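Local coordinates for putative metal resistance protein (Proteus mirabilis, PDB 6C29) that probably reduces protein disulfides, its N-terminal periplasmic part, a tandem of immunoglobulin-fold domains, priming the disulfide isomerase ScsC, at residues A[44-49]-A[228-233]; A[108-113]-A[118-123]; A[160-165]-A[221-226]. All blocks are in the same frame, centred on the assembly; numbering follows the deposited sequence.

How the contacts relate
Tandem immunoglobulin folds illustrate how a chain is held at three levels: within a hairpin, within a domain and between domains. Contact 1 is the interdomain join, its centre about 5 Å from that of the chain. Contact 2 is a hairpin of the first domain and contact 3 a loop-to-strand packing in the second, each with its centre about 19 Å from that of contact 1. Contacts 1 and 2 touch: Thr44 OG1 lies 2.6 Å from Ser112 O, a probable hydrogen bond, and Tyr45 OH lies 3.6 Å from Cys118 CB. Contacts 2 and 3 stay about 22 Å apart at their nearest atoms.

Contact 1: A[44-49]-A[228-233]; sequences TYWRSP and SFVVTD
Trp46 and Arg47 of 44-49 meet Ser228 and Val230 on strand 226-233 without any backbone hydrogen bond between the two segments. The backbones stand well apart, and between these segments it is side chains that meet, at the join between the two immunoglobulin-fold domains. Ser228 and Val230, two apart on an extended strand, both turn toward the first domain, whereas Phe229 between them packs on Ile183 and Leu185 of its own domain. The apolar bridge is narrow: Trp46 CZ2, on the six-membered ring, lies 3.8 Å from Val230 CG2. Arg47 sits over the indole, its CG 3.9 Å above the middle of the Trp46 ring system. From there the chain runs extended from CG to NE, after a chi1 of 64°, and brings the guanidinium obliquely past Val230, with Arg47 NH2 4.2 Å from Val230 CG2. One face of the guanidinium rests on Trp46 CZ2, 3.2 Å from its plane. Arg47 NH2 and Ser228 OG are not bonded to each other, but both reach Asp186 OD2, Arg47 by a salt bridge and Ser228 by a hydrogen bond, and both also bond to the Gln239 amide. The gap between Arg47 NH2 and Ser228 OG measures 3.8 Å.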
ATOM      1  N   THR A  44      -1.062   9.845  -3.710  1.00 11.01           N
ATOM      2  CA  THR A  44       0.132   9.286  -3.120  1.00 11.17           C
ATOM      3  C   THR A  44       0.192   7.831  -3.543  1.00 11.22           C
ATOM      4  O   THR A  44      -0.615   7.400  -4.354  1.00 13.28           O
ATOM      5  CB  THR A  44       0.187   9.484  -1.616  1.00 12.55           C
ATOM      6  OG1 THR A  44       1.472   9.077  -1.105  1.00 13.85           O
ATOM      7  CG2 THR A  44      -0.923   8.765  -0.872  1.00 13.11           C
ATOM      8  N   TYR A  45       1.236   7.148  -3.104  1.00 11.28           N
ATOM      9  CA  TYR A  45       1.592   5.862  -3.679  1.00 11.16           C
ATOM     10  C   TYR A  45       1.431   4.696  -2.737  1.00  9.97           C
ATOM     11  O   TYR A  45       1.474   4.817  -1.529  1.00 11.14           O
ATOM     12  CB  TYR A  45       3.029   5.901  -4.119  1.00 11.97           C
ATOM     13  CG  TYR A  45       3.391   6.866  -5.213  1.00 13.53           C
ATOM     14  CD1 TYR A  45       3.348   6.482  -6.542  1.00 13.93           C
ATOM     15  CD2 TYR A  45       3.832   8.134  -4.906  1.00 16.63           C
ATOM     16  CE1 TYR A  45       3.737   7.355  -7.561  1.00 16.90           C
ATOM     17  CE2 TYR A  45       4.227   9.003  -5.896  1.00 18.03           C
ATOM     18  CZ  TYR A  45       4.181   8.599  -7.227  1.00 18.44           C
ATOM     19  OH  TYR A  45       4.581   9.462  -8.213  1.00 19.46           O
ATOM     20  N   TRP A  46       1.274   3.540  -3.354  1.00 10.69           N
ATOM     21  CA  TRP A  46       1.264   2.265  -2.666  1.00  9.81           C
ATOM     22  C   TRP A  46       2.684   1.802  -2.398  1.00 11.96           C
ATOM     23  O   TRP A  46       3.644   2.443  -2.831  1.00 13.64           O
ATOM     24  CB  TRP A  46       0.505   1.269  -3.536  1.00 10.98           C
ATOM     25  CG  TRP A  46       0.137  -0.069  -2.957  1.00 10.81           C
ATOM     26  CD1 TRP A  46      -0.424  -0.316  -1.754  1.00 10.90           C
ATOM     27  CD2 TRP A  46       0.258  -1.338  -3.612  1.00 10.29           C
ATOM     28  NE1 TRP A  46      -0.651  -1.665  -1.597  1.00 10.19           N
ATOM     29  CE2 TRP A  46      -0.248  -2.308  -2.730  1.00 10.27           C
ATOM     30  CE3 TRP A  46       0.747  -1.752  -4.858  1.00 11.07           C
ATOM     31  CZ2 TRP A  46      -0.281  -3.653  -3.028  1.00 10.69           C
ATOM     32  CZ3 TRP A  46       0.700  -3.120  -5.157  1.00 12.55           C
ATOM     33  CH2 TRP A  46       0.175  -4.038  -4.245  1.00 12.78           C
ATOM     34  N   ARG A  47       2.817   0.658  -1.745  1.00 13.21           N
ATOM     35  CA  ARG A  47       4.157   0.144  -1.439  1.00 15.72           C
ATOM     36  C   ARG A  47       4.969  -0.179  -2.691  1.00 17.04           C
ATOM     37  O   ARG A  47       6.203  -0.135  -2.656  1.00 20.57           O
ATOM     38  CB  ARG A  47       4.055  -1.096  -0.556  1.00 18.19           C
ATOM     39  CG  ARG A  47       3.385  -2.261  -1.206  1.00 20.13           C
ATOM     40  CD  ARG A  47       3.262  -3.434  -0.244  1.00 19.74           C
ATOM     41  NE  ARG A  47       2.644  -4.522  -0.968  1.00 16.01           N
ATOM     42  CZ  ARG A  47       1.609  -5.235  -0.553  1.00 15.22           C
ATOM     43  NH1 ARG A  47       1.075  -5.025   0.670  1.00 16.27           N
ATOM     44  NH2 ARG A  47       1.112  -6.168  -1.338  1.00 15.51           N
ATOM     45  N   SER A  48       4.288  -0.548  -3.775  1.00 15.09           N
ATOM     46  CA  SER A  48       4.869  -0.720  -5.110  1.00 16.75           C
ATOM     47  C   SER A  48       4.274   0.353  -6.006  1.00 16.99           C
ATOM     48  O   SER A  48       3.186   0.215  -6.523  1.00 16.61           O
ATOM     49  CB  SER A  48       4.575  -2.108  -5.670  1.00 18.55           C
ATOM     50  OG  SER A  48       5.275  -3.087  -4.899  1.00 18.75           O
ATOM     51  N   PRO A  49       4.973   1.460  -6.154  1.00 16.58           N
ATOM     52  CA  PRO A  49       4.345   2.641  -6.738  1.00 18.00           C
ATOM     53  C   PRO A  49       4.186   2.585  -8.236  1.00 21.99           C
ATOM     54  O   PRO A  49       3.365   3.333  -8.781  1.00 23.01           O
ATOM     55  CB  PRO A  49       5.311   3.749  -6.350  1.00 19.54           C
ATOM     56  CG  PRO A  49       6.623   3.079  -6.240  1.00 25.86           C
ATOM     57  CD  PRO A  49       6.346   1.719  -5.694  1.00 20.61           C
ATOM     58  N   SER A 228       3.591 -11.552  -5.414  1.00 13.75           N
ATOM     59  CA  SER A 228       2.819 -10.840  -4.392  1.00 12.43           C
ATOM     60  C   SER A 228       1.910  -9.881  -5.116  1.00 11.35           C
ATOM     61  O   SER A 228       2.357  -9.114  -6.002  1.00 12.91           O
ATOM     62  CB  SER A 228       3.752 -10.083  -3.439  1.00 15.85           C
ATOM     63  OG  SER A 228       3.037  -9.216  -2.566  1.00 17.85           O
ATOM     64  N   PHE A 229       0.619  -9.917  -4.774  1.00 10.93           N
ATOM     65  CA  PHE A 229      -0.342  -9.034  -5.394  1.00 10.43           C
ATOM     66  C   PHE A 229      -1.587  -8.960  -4.533  1.00 10.61           C
ATOM     67  O   PHE A 229      -1.809  -9.788  -3.659  1.00 10.37           O
ATOM     68  CB  PHE A 229      -0.666  -9.474  -6.837  1.00 10.75           C
ATOM     69  CG  PHE A 229      -1.284 -10.827  -6.960  1.00 12.44           C
ATOM     70  CD1 PHE A 229      -2.648 -11.006  -6.893  1.00 12.55           C
ATOM     71  CD2 PHE A 229      -0.485 -11.918  -7.214  1.00 14.55           C
ATOM     72  CE1 PHE A 229      -3.212 -12.264  -7.048  1.00 14.39           C
ATOM     73  CE2 PHE A 229      -1.045 -13.187  -7.388  1.00 13.65           C
ATOM     74  CZ  PHE A 229      -2.397 -13.354  -7.307  1.00 13.68           C
ATOM     75  N   VAL A 230      -2.371  -7.936  -4.812  1.00  8.69           N
ATOM     76  CA  VAL A 230      -3.695  -7.771  -4.278  1.00  8.36           C
ATOM     77  C   VAL A 230      -4.678  -7.936  -5.425  1.00  9.50           C
ATOM     78  O   VAL A 230      -4.522  -7.340  -6.478  1.00 10.30           O
ATOM     79  CB  VAL A 230      -3.841  -6.401  -3.610  1.00  9.48           C
ATOM     80  CG1 VAL A 230      -5.314  -6.105  -3.262  1.00 11.11           C
ATOM     81  CG2 VAL A 230      -2.903  -6.319  -2.394  1.00 11.27           C
ATOM     82  N   VAL A 231      -5.698  -8.766  -5.234  1.00  8.55           N
ATOM     83  CA  VAL A 231      -6.793  -8.887  -6.165  1.00  8.60           C
ATOM     84  C   VAL A 231      -8.066  -8.482  -5.444  1.00  9.29           C
ATOM     85  O   VAL A 231      -8.252  -8.810  -4.269  1.00 10.54           O
ATOM     86  CB  VAL A 231      -6.877 -10.327  -6.737  1.00 12.89           C
ATOM     87  CG1 VAL A 231      -6.947 -11.399  -5.630  1.00 14.68           C
ATOM     88  CG2 VAL A 231      -8.049 -10.473  -7.679  1.00 12.78           C
ATOM     89  N   THR A 232      -8.906  -7.714  -6.132  1.00 10.10           N
ATOM     90  CA  THR A 232     -10.147  -7.220  -5.573  1.00 11.23           C
ATOM     91  C   THR A 232     -11.307  -7.586  -6.470  1.00 11.66           C
ATOM     92  O   THR A 232     -11.140  -7.698  -7.686  1.00 12.09           O
ATOM     93  CB  THR A 232     -10.120  -5.705  -5.387  1.00 12.15           C
ATOM     94  OG1 THR A 232     -10.079  -5.056  -6.659  1.00 12.95           O
ATOM     95  CG2 THR A 232      -8.909  -5.271  -4.539  1.00 12.00           C
ATOM     96  N   ASP A 233     -12.480  -7.754  -5.875  1.00 10.29           N
ATOM     97  CA  ASP A 233     -13.742  -7.879  -6.595  1.00 10.58           C
ATOM     98  C   ASP A 233     -14.855  -7.739  -5.547  1.00 11.48           C
ATOM     99  O   ASP A 233     -14.684  -8.182  -4.416  1.00 11.51           O
ATOM    100  CB  ASP A 233     -13.844  -9.203  -7.344  1.00 12.30           C
ATOM    101  CG  ASP A 233     -14.872  -9.170  -8.438  1.00 15.76           C
ATOM    102  OD1 ASP A 233     -15.360  -8.086  -8.804  1.00 14.57           O
ATOM    103  OD2 ASP A 233     -15.163 -10.253  -8.955  1.00 16.65           O
TER

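Contact 2: A[108-113]-A[118-123]; sequences VLTLST and CILTDY
Thr110 and Asp122 stand side by side and point the same way on one face of an antiparallel beta hairpin in the immunoglobulin fold of the first domain. The strand segments run at 156° to each other. Thr110 OG1 donates to Asp122 OD1 over 2.8 Å, reaching it on the syn side but 34° out of the carboxylate plane. Asp122 also leans on Val108, with Asp122 CG 3.8 Å from Val108 CG1. Further along this face, Leu120 swings its CD2 against Ser112 CB, while the Ser112 hydroxyl bonds to Val54 O. The other face is built round Tyr123. With chi1 at -66°, its ring is laid across Leu111, whose CD2 comes obliquely to within 3.8 Å of Tyr123 CE1; Ala16 and Val18 of strand 16-24 pack on both residues. Paired backbone bonds join Leu109 to Tyr123, Leu111 to Thr121 and Thr113 to Ile119. Cys118, probably a redox cysteine as in DsbD, begins the returning strand. On the Tyr123 face, Thr113 OG1 bonds to His15 NE2 and Thr121 OG1 to Asn13 ND2. A water that donates to Leu111 O also joins these hydroxyls, 2.7 Å from Thr113 OG1 and 2.8 Å from Thr121 OG1.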
ATOM      1  N   VAL A 108       9.774  11.265  11.178  1.00 14.94           N
ATOM      2  CA  VAL A 108       9.664  12.085   9.989  1.00 15.39           C
ATOM      3  C   VAL A 108       9.031  11.252   8.888  1.00 13.01           C
ATOM      4  O   VAL A 108       9.563  10.217   8.480  1.00 13.78           O
ATOM      5  CB  VAL A 108      11.017  12.598   9.534  1.00 15.69           C
ATOM      6  CG1 VAL A 108      10.867  13.353   8.219  1.00 17.03           C
ATOM      7  CG2 VAL A 108      11.627  13.479  10.625  1.00 17.06           C
ATOM      8  N   LEU A 109       7.861  11.682   8.446  1.00 12.26           N
ATOM      9  CA  LEU A 109       7.176  11.105   7.307  1.00 12.35           C
ATOM     10  C   LEU A 109       7.700  11.759   6.041  1.00 11.83           C
ATOM     11  O   LEU A 109       7.564  12.975   5.894  1.00 12.38           O
ATOM     12  CB  LEU A 109       5.665  11.335   7.402  1.00 12.05           C
ATOM     13  CG  LEU A 109       4.835  11.091   6.143  1.00 13.78           C
ATOM     14  CD1 LEU A 109       4.779   9.615   5.803  1.00 13.93           C
ATOM     15  CD2 LEU A 109       3.433  11.682   6.326  1.00 17.73           C
ATOM     16  N   THR A 110       8.272  10.980   5.118  1.00 11.35           N
ATOM     17  CA  THR A 110       8.573  11.473   3.781  1.00 13.35           C
ATOM     18  C   THR A 110       7.390  11.086   2.914  1.00 13.18           C
ATOM     19  O   THR A 110       7.225   9.910   2.531  1.00 14.24           O
ATOM     20  CB  THR A 110       9.863  10.913   3.239  1.00 14.16           C
ATOM     21  OG1 THR A 110      10.948  11.287   4.123  1.00 14.49           O
ATOM     22  CG2 THR A 110      10.111  11.445   1.804  1.00 16.75           C
ATOM     23  N   LEU A 111       6.517  12.054   2.674  1.00 11.27           N
ATOM     24  CA  LEU A 111       5.315  11.828   1.903  1.00 10.98           C
ATOM     25  C   LEU A 111       5.575  12.087   0.448  1.00 12.34           C
ATOM     26  O   LEU A 111       6.055  13.158   0.064  1.00 13.43           O
ATOM     27  CB  LEU A 111       4.175  12.729   2.371  1.00 12.02           C
ATOM     28  CG  LEU A 111       2.858  12.530   1.615  1.00 12.98           C
ATOM     29  CD1 LEU A 111       2.246  11.194   1.934  1.00 14.75           C
ATOM     30  CD2 LEU A 111       1.908  13.661   2.027  1.00 12.89           C
ATOM     31  N   SER A 112       5.294  11.098  -0.381  1.00 11.39           N
ATOM     32  CA  SER A 112       5.328  11.279  -1.808  1.00 13.10           C
ATOM     33  C   SER A 112       3.951  11.626  -2.339  1.00 13.13           C
ATOM     34  O   SER A 112       2.938  10.985  -1.968  1.00 15.25           O
ATOM     35  CB  SER A 112       5.821  10.012  -2.458  1.00 15.79           C
ATOM     36  OG  SER A 112       5.049   8.958  -1.914  1.00 17.09           O
ATOM     37  N   THR A 113       3.878  12.659  -3.162  1.00 12.14           N
ATOM     38  CA  THR A 113       2.627  13.022  -3.805  1.00 13.56           C
ATOM     39  C   THR A 113       2.937  13.192  -5.268  1.00 15.99           C
ATOM     40  O   THR A 113       4.063  13.564  -5.644  1.00 18.73           O
ATOM     41  CB  THR A 113       1.986  14.293  -3.193  1.00 13.88           C
ATOM     42  OG1 THR A 113       2.909  15.389  -3.214  1.00 15.07           O
ATOM     43  CG2 THR A 113       1.541  14.038  -1.723  1.00 16.44           C
ATOM     44  N   CYS A 118       6.498  13.786  -9.204  1.00 12.07           N
ATOM     45  CA  CYS A 118       6.494  13.201  -7.892  1.00 12.58           C
ATOM     46  C   CYS A 118       7.213  14.170  -6.981  1.00 14.43           C
ATOM     47  O   CYS A 118       8.374  14.483  -7.193  1.00 15.64           O
ATOM     48  CB  CYS A 118       7.193  11.859  -7.877  1.00 13.47           C
ATOM     49  SG  CYS A 118       7.312  11.082  -6.252  1.00 17.12           S
ATOM     50  N   ILE A 119       6.521  14.643  -5.967  1.00 12.93           N
ATOM     51  CA  ILE A 119       7.087  15.547  -4.975  1.00 12.76           C
ATOM     52  C   ILE A 119       7.289  14.791  -3.662  1.00 12.23           C
ATOM     53  O   ILE A 119       6.402  14.072  -3.213  1.00 12.43           O
ATOM     54  CB  ILE A 119       6.163  16.748  -4.711  1.00 13.47           C
ATOM     55  CG1 ILE A 119       5.865  17.544  -5.978  1.00 15.69           C
ATOM     56  CG2 ILE A 119       6.715  17.646  -3.576  1.00 14.48           C
ATOM     57  CD1 ILE A 119       7.040  18.199  -6.567  1.00 18.01           C
ATOM     58  N   LEU A 120       8.448  14.978  -3.035  1.00 11.44           N
ATOM     59  CA  LEU A 120       8.740  14.435  -1.707  1.00 11.35           C
ATOM     60  C   LEU A 120       8.728  15.550  -0.679  1.00 12.43           C
ATOM     61  O   LEU A 120       9.430  16.564  -0.842  1.00 14.34           O
ATOM     62  CB  LEU A 120      10.094  13.725  -1.714  1.00 13.96           C
ATOM     63  CG  LEU A 120      10.254  12.657  -2.789  1.00 20.33           C
ATOM     64  CD1 LEU A 120      11.663  12.151  -2.811  1.00 24.66           C
ATOM     65  CD2 LEU A 120       9.302  11.520  -2.538  1.00 24.89           C
ATOM     66  N   THR A 121       7.921  15.379   0.366  1.00 11.25           N
ATOM     67  CA  THR A 121       7.742  16.377   1.421  1.00 11.48           C
ATOM     68  C   THR A 121       7.934  15.696   2.767  1.00 11.71           C
ATOM     69  O   THR A 121       7.340  14.661   3.013  1.00 11.20           O
ATOM     70  CB  THR A 121       6.344  17.023   1.364  1.00 11.91           C
ATOM     71  OG1 THR A 121       6.082  17.487   0.034  1.00 14.50           O
ATOM     72  CG2 THR A 121       6.161  18.199   2.402  1.00 14.09           C
ATOM     73  N   ASP A 122       8.708  16.306   3.653  1.00 12.61           N
ATOM     74  CA  ASP A 122       8.897  15.787   5.008  1.00 13.13           C
ATOM     75  C   ASP A 122       7.935  16.434   5.998  1.00 13.28           C
ATOM     76  O   ASP A 122       7.825  17.656   6.039  1.00 15.46           O
ATOM     77  CB  ASP A 122      10.322  16.016   5.474  1.00 16.00           C
ATOM     78  CG  ASP A 122      11.305  15.039   4.859  1.00 18.26           C
ATOM     79  OD1 ASP A 122      10.886  14.095   4.160  1.00 17.60           O
ATOM     80  OD2 ASP A 122      12.526  15.204   5.108  1.00 21.84           O
ATOM     81  N   TYR A 123       7.275  15.615   6.808  1.00 12.99           N
ATOM     82  CA  TYR A 123       6.396  16.054   7.890  1.00 13.86           C
ATOM     83  C   TYR A 123       6.924  15.521   9.209  1.00 14.30           C
ATOM     84  O   TYR A 123       7.152  14.325   9.335  1.00 15.12           O
ATOM     85  CB  TYR A 123       4.955  15.564   7.659  1.00 13.10           C
ATOM     86  CG  TYR A 123       4.296  16.169   6.456  1.00 12.20           C
ATOM     87  CD1 TYR A 123       4.481  15.647   5.195  1.00 11.71           C
ATOM     88  CD2 TYR A 123       3.468  17.271   6.570  1.00 11.82           C
ATOM     89  CE1 TYR A 123       3.894  16.215   4.083  1.00 12.35           C
ATOM     90  CE2 TYR A 123       2.889  17.839   5.471  1.00 12.26           C
ATOM     91  CZ  TYR A 123       3.083  17.303   4.229  1.00 12.99           C
ATOM     92  OH  TYR A 123       2.519  17.856   3.105  1.00 15.75           O
TER
HETATM   93  O   HOH W   1       4.665  15.355  -1.113  1.00 13.36           O

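Contact 3: A[160-165]-A[221-226]; sequences SDYRNS and DITGKA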
ATOM      1  N   SER A 160       0.885 -19.748 -11.878  1.00 16.46           N
ATOM      2  CA  SER A 160       1.550 -18.755 -12.693  1.00 16.68           C
ATOM      3  C   SER A 160       2.661 -19.362 -13.517  1.00 17.07           C
ATOM      4  O   SER A 160       3.184 -20.449 -13.224  1.00 17.72           O
ATOM      5  CB  SER A 160       2.096 -17.607 -11.833  1.00 17.47           C
ATOM      6  OG  SER A 160       3.083 -18.074 -10.933  1.00 17.58           O
ATOM      7  N   ASP A 161       3.014 -18.632 -14.559  1.00 18.61           N
ATOM      8  CA  ASP A 161       4.047 -19.048 -15.477  1.00 20.24           C
ATOM      9  C   ASP A 161       4.731 -17.812 -16.007  1.00 19.12           C
ATOM     10  O   ASP A 161       4.118 -16.744 -16.155  1.00 19.77           O
ATOM     11  CB  ASP A 161       3.456 -19.875 -16.616  1.00 29.29           C
ATOM     12  CG  ASP A 161       4.500 -20.312 -17.611  1.00 44.06           C
ATOM     13  OD1 ASP A 161       5.329 -21.183 -17.252  1.00 43.35           O
ATOM     14  OD2 ASP A 161       4.500 -19.764 -18.742  1.00 50.77           O
ATOM     15  N   TYR A 162       6.010 -17.946 -16.303  1.00 19.68           N
ATOM     16  CA  TYR A 162       6.768 -16.848 -16.871  1.00 19.81           C
ATOM     17  C   TYR A 162       7.611 -17.301 -18.025  1.00 22.35           C
ATOM     18  O   TYR A 162       8.377 -18.247 -17.872  1.00 22.89           O
ATOM     19  CB  TYR A 162       7.674 -16.230 -15.822  1.00 19.78           C
ATOM     20  CG  TYR A 162       8.528 -15.104 -16.337  1.00 24.39           C
ATOM     21  CD1 TYR A 162       8.010 -13.837 -16.526  1.00 24.58           C
ATOM     22  CD2 TYR A 162       9.869 -15.320 -16.626  1.00 30.05           C
ATOM     23  CE1 TYR A 162       8.795 -12.813 -16.992  1.00 27.14           C
ATOM     24  CE2 TYR A 162      10.664 -14.297 -17.086  1.00 35.57           C
ATOM     25  CZ  TYR A 162      10.126 -13.051 -17.265  1.00 33.81           C
ATOM     26  OH  TYR A 162      10.920 -12.023 -17.707  1.00 34.84           O
ATOM     27  N   ARG A 163       7.458 -16.636 -19.166  1.00 22.98           N
ATOM     28  CA  ARG A 163       8.259 -16.903 -20.360  1.00 28.21           C
ATOM     29  C   ARG A 163       8.126 -15.726 -21.318  1.00 28.52           C
ATOM     30  O   ARG A 163       7.127 -14.986 -21.282  1.00 26.80           O
ATOM     31  CB  ARG A 163       7.839 -18.204 -21.033  1.00 34.82           C
ATOM     32  CG  ARG A 163       6.417 -18.228 -21.553  1.00 40.73           C
ATOM     33  CD  ARG A 163       6.146 -19.560 -22.238  1.00 51.78           C
ATOM     34  NE  ARG A 163       6.056 -20.665 -21.282  1.00 60.90           N
ATOM     35  CZ  ARG A 163       6.354 -21.933 -21.561  1.00 69.42           C
ATOM     36  NH1 ARG A 163       6.780 -22.281 -22.773  1.00 71.87           N
ATOM     37  NH2 ARG A 163       6.230 -22.859 -20.618  1.00 72.06           N
ATOM     38  N   ASN A 164       9.154 -15.516 -22.141  1.00 31.51           N
ATOM     39  CA  ASN A 164       9.151 -14.420 -23.106  1.00 32.62           C
ATOM     40  C   ASN A 164       8.879 -13.054 -22.451  1.00 28.80           C
ATOM     41  O   ASN A 164       8.155 -12.232 -23.004  1.00 27.56           O
ATOM     42  CB  ASN A 164       8.117 -14.667 -24.214  1.00 39.03           C
ATOM     43  CG  ASN A 164       8.240 -16.047 -24.845  1.00 49.03           C
ATOM     44  OD1 ASN A 164       7.254 -16.771 -24.976  1.00 55.12           O
ATOM     45  ND2 ASN A 164       9.453 -16.426 -25.204  1.00 52.13           N
ATOM     46  N   SER A 165       9.455 -12.839 -21.269  1.00 29.48           N
ATOM     47  CA  SER A 165       9.300 -11.593 -20.508  1.00 26.85           C
ATOM     48  C   SER A 165       7.841 -11.241 -20.210  1.00 22.47           C
ATOM     49  O   SER A 165       7.490 -10.069 -20.113  1.00 22.76           O
ATOM     50  CB  SER A 165       9.953 -10.426 -21.250  1.00 32.61           C
ATOM     51  OG  SER A 165      11.316 -10.701 -21.498  1.00 41.40           O
ATOM     52  N   ASP A 221      15.090 -13.980 -16.345  1.00 46.17           N
ATOM     53  CA  ASP A 221      14.210 -14.984 -15.760  1.00 46.91           C
ATOM     54  C   ASP A 221      13.859 -14.619 -14.327  1.00 42.12           C
ATOM     55  O   ASP A 221      14.740 -14.476 -13.483  1.00 42.48           O
ATOM     56  CB  ASP A 221      14.864 -16.367 -15.793  1.00 52.72           C
ATOM     57  CG  ASP A 221      13.863 -17.493 -15.601  1.00 56.96           C
ATOM     58  OD1 ASP A 221      12.699 -17.212 -15.247  1.00 54.57           O
ATOM     59  OD2 ASP A 221      14.243 -18.665 -15.798  1.00 61.30           O
ATOM     60  N   ILE A 222      12.568 -14.438 -14.068  1.00 37.18           N
ATOM     61  CA  ILE A 222      12.098 -14.175 -12.712  1.00 30.78           C
ATOM     62  C   ILE A 222      11.363 -15.376 -12.107  1.00 23.43           C
ATOM     63  O   ILE A 222      10.766 -15.255 -11.041  1.00 20.15           O
ATOM     64  CB  ILE A 222      11.164 -12.954 -12.665  1.00 32.02           C
ATOM     65  CG1 ILE A 222       9.982 -13.144 -13.624  1.00 27.26           C
ATOM     66  CG2 ILE A 222      11.962 -11.694 -12.962  1.00 39.34           C
ATOM     67  CD1 ILE A 222       8.902 -12.061 -13.526  1.00 30.10           C
ATOM     68  N   THR A 223      11.407 -16.526 -12.773  1.00 23.34           N
ATOM     69  CA  THR A 223      10.829 -17.744 -12.215  1.00 22.73           C
ATOM     70  C   THR A 223      11.434 -17.997 -10.843  1.00 22.01           C
ATOM     71  O   THR A 223      12.646 -17.852 -10.683  1.00 24.50           O
ATOM     72  CB  THR A 223      11.061 -18.952 -13.147  1.00 26.04           C
ATOM     73  OG1 THR A 223      10.358 -18.732 -14.384  1.00 27.47           O
ATOM     74  CG2 THR A 223      10.543 -20.211 -12.529  1.00 27.20           C
ATOM     75  N   GLY A 224      10.608 -18.339  -9.854  1.00 20.76           N
ATOM     76  CA  GLY A 224      11.107 -18.585  -8.504  1.00 21.09           C
ATOM     77  C   GLY A 224      11.120 -17.359  -7.602  1.00 20.85           C
ATOM     78  O   GLY A 224      11.318 -17.493  -6.404  1.00 23.62           O
ATOM     79  N   LYS A 225      10.960 -16.163  -8.181  1.00 20.08           N
ATOM     80  CA  LYS A 225      10.868 -14.924  -7.402  1.00 21.21           C
ATOM     81  C   LYS A 225       9.481 -14.784  -6.772  1.00 20.85           C
ATOM     82  O   LYS A 225       8.537 -15.493  -7.142  1.00 18.93           O
ATOM     83  CB  LYS A 225      11.138 -13.701  -8.293  1.00 23.77           C
ATOM     84  CG  LYS A 225      12.469 -13.699  -9.017  1.00 35.09           C
ATOM     85  CD  LYS A 225      13.703 -13.470  -8.170  1.00 50.28           C
ATOM     86  CE  LYS A 225      14.902 -13.354  -9.126  1.00 65.30           C
ATOM     87  NZ  LYS A 225      16.183 -12.908  -8.522  1.00 73.64           N
ATOM     88  N   ALA A 226       9.334 -13.847  -5.836  1.00 16.16           N
ATOM     89  CA  ALA A 226       8.076 -13.691  -5.116  1.00 15.74           C
ATOM     90  C   ALA A 226       6.973 -13.198  -6.033  1.00 16.18           C
ATOM     91  O   ALA A 226       7.186 -12.288  -6.858  1.00 17.29           O
ATOM     92  CB  ALA A 226       8.246 -12.745  -3.947  1.00 15.65           C
TER
HETATM   93  O   HOH W   2       7.314 -20.148 -14.905  1.00 41.87           O
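Asp221 OD1, which lies obliquely to the Tyr162 ring, is gripped twice by one residue. Thr223 OG1 donates to its syn lone pair over 2.9 Å, while the backbone N of Thr223, also 2.9 Å from Asp221 OD1, approaches from above the carboxylate plane. The two bonds come from different directions and should limit rotation of the carboxylate, whose plane lies 18° from that of the tyrosine ring. The same oxygen, Asp221 OD1, is 3.7 Å from Tyr162 CD2, and the two side chains run in opposing senses as they pass.

The heart of the contact is Ile222, which crosses Tyr162 at about a right angle. Its CG1, folded back against the backbone by a chi1 of 56°, sits 3.4 Å above the ring centroid of Tyr162, only 3° off the normal: a close, well-centred CH-pi contact. Ile222 CD1 continues across the same ring toward Tyr162 CE1, 3.5 Å away. The hydroxyl of Tyr162 goes to Gly220 O, so the ring is held at its phenolic end as well as over a face. Val211 and Ile244 pack on both Tyr162 and Ile222.

A water accepts from Tyr162 N at 2.9 Å, donates to Asp161 OD1, and makes a weak bond to Thr223 OG1. Asp161 in turn forms a salt bridge with Arg163 along the same strand.

The loop thus packs an Asx turn at Asp221, followed by a type II beta turn from Ile222 to Lys225, onto 155-163, an edge strand of the four-stranded sheet in the second immunoglobulin-fold domain.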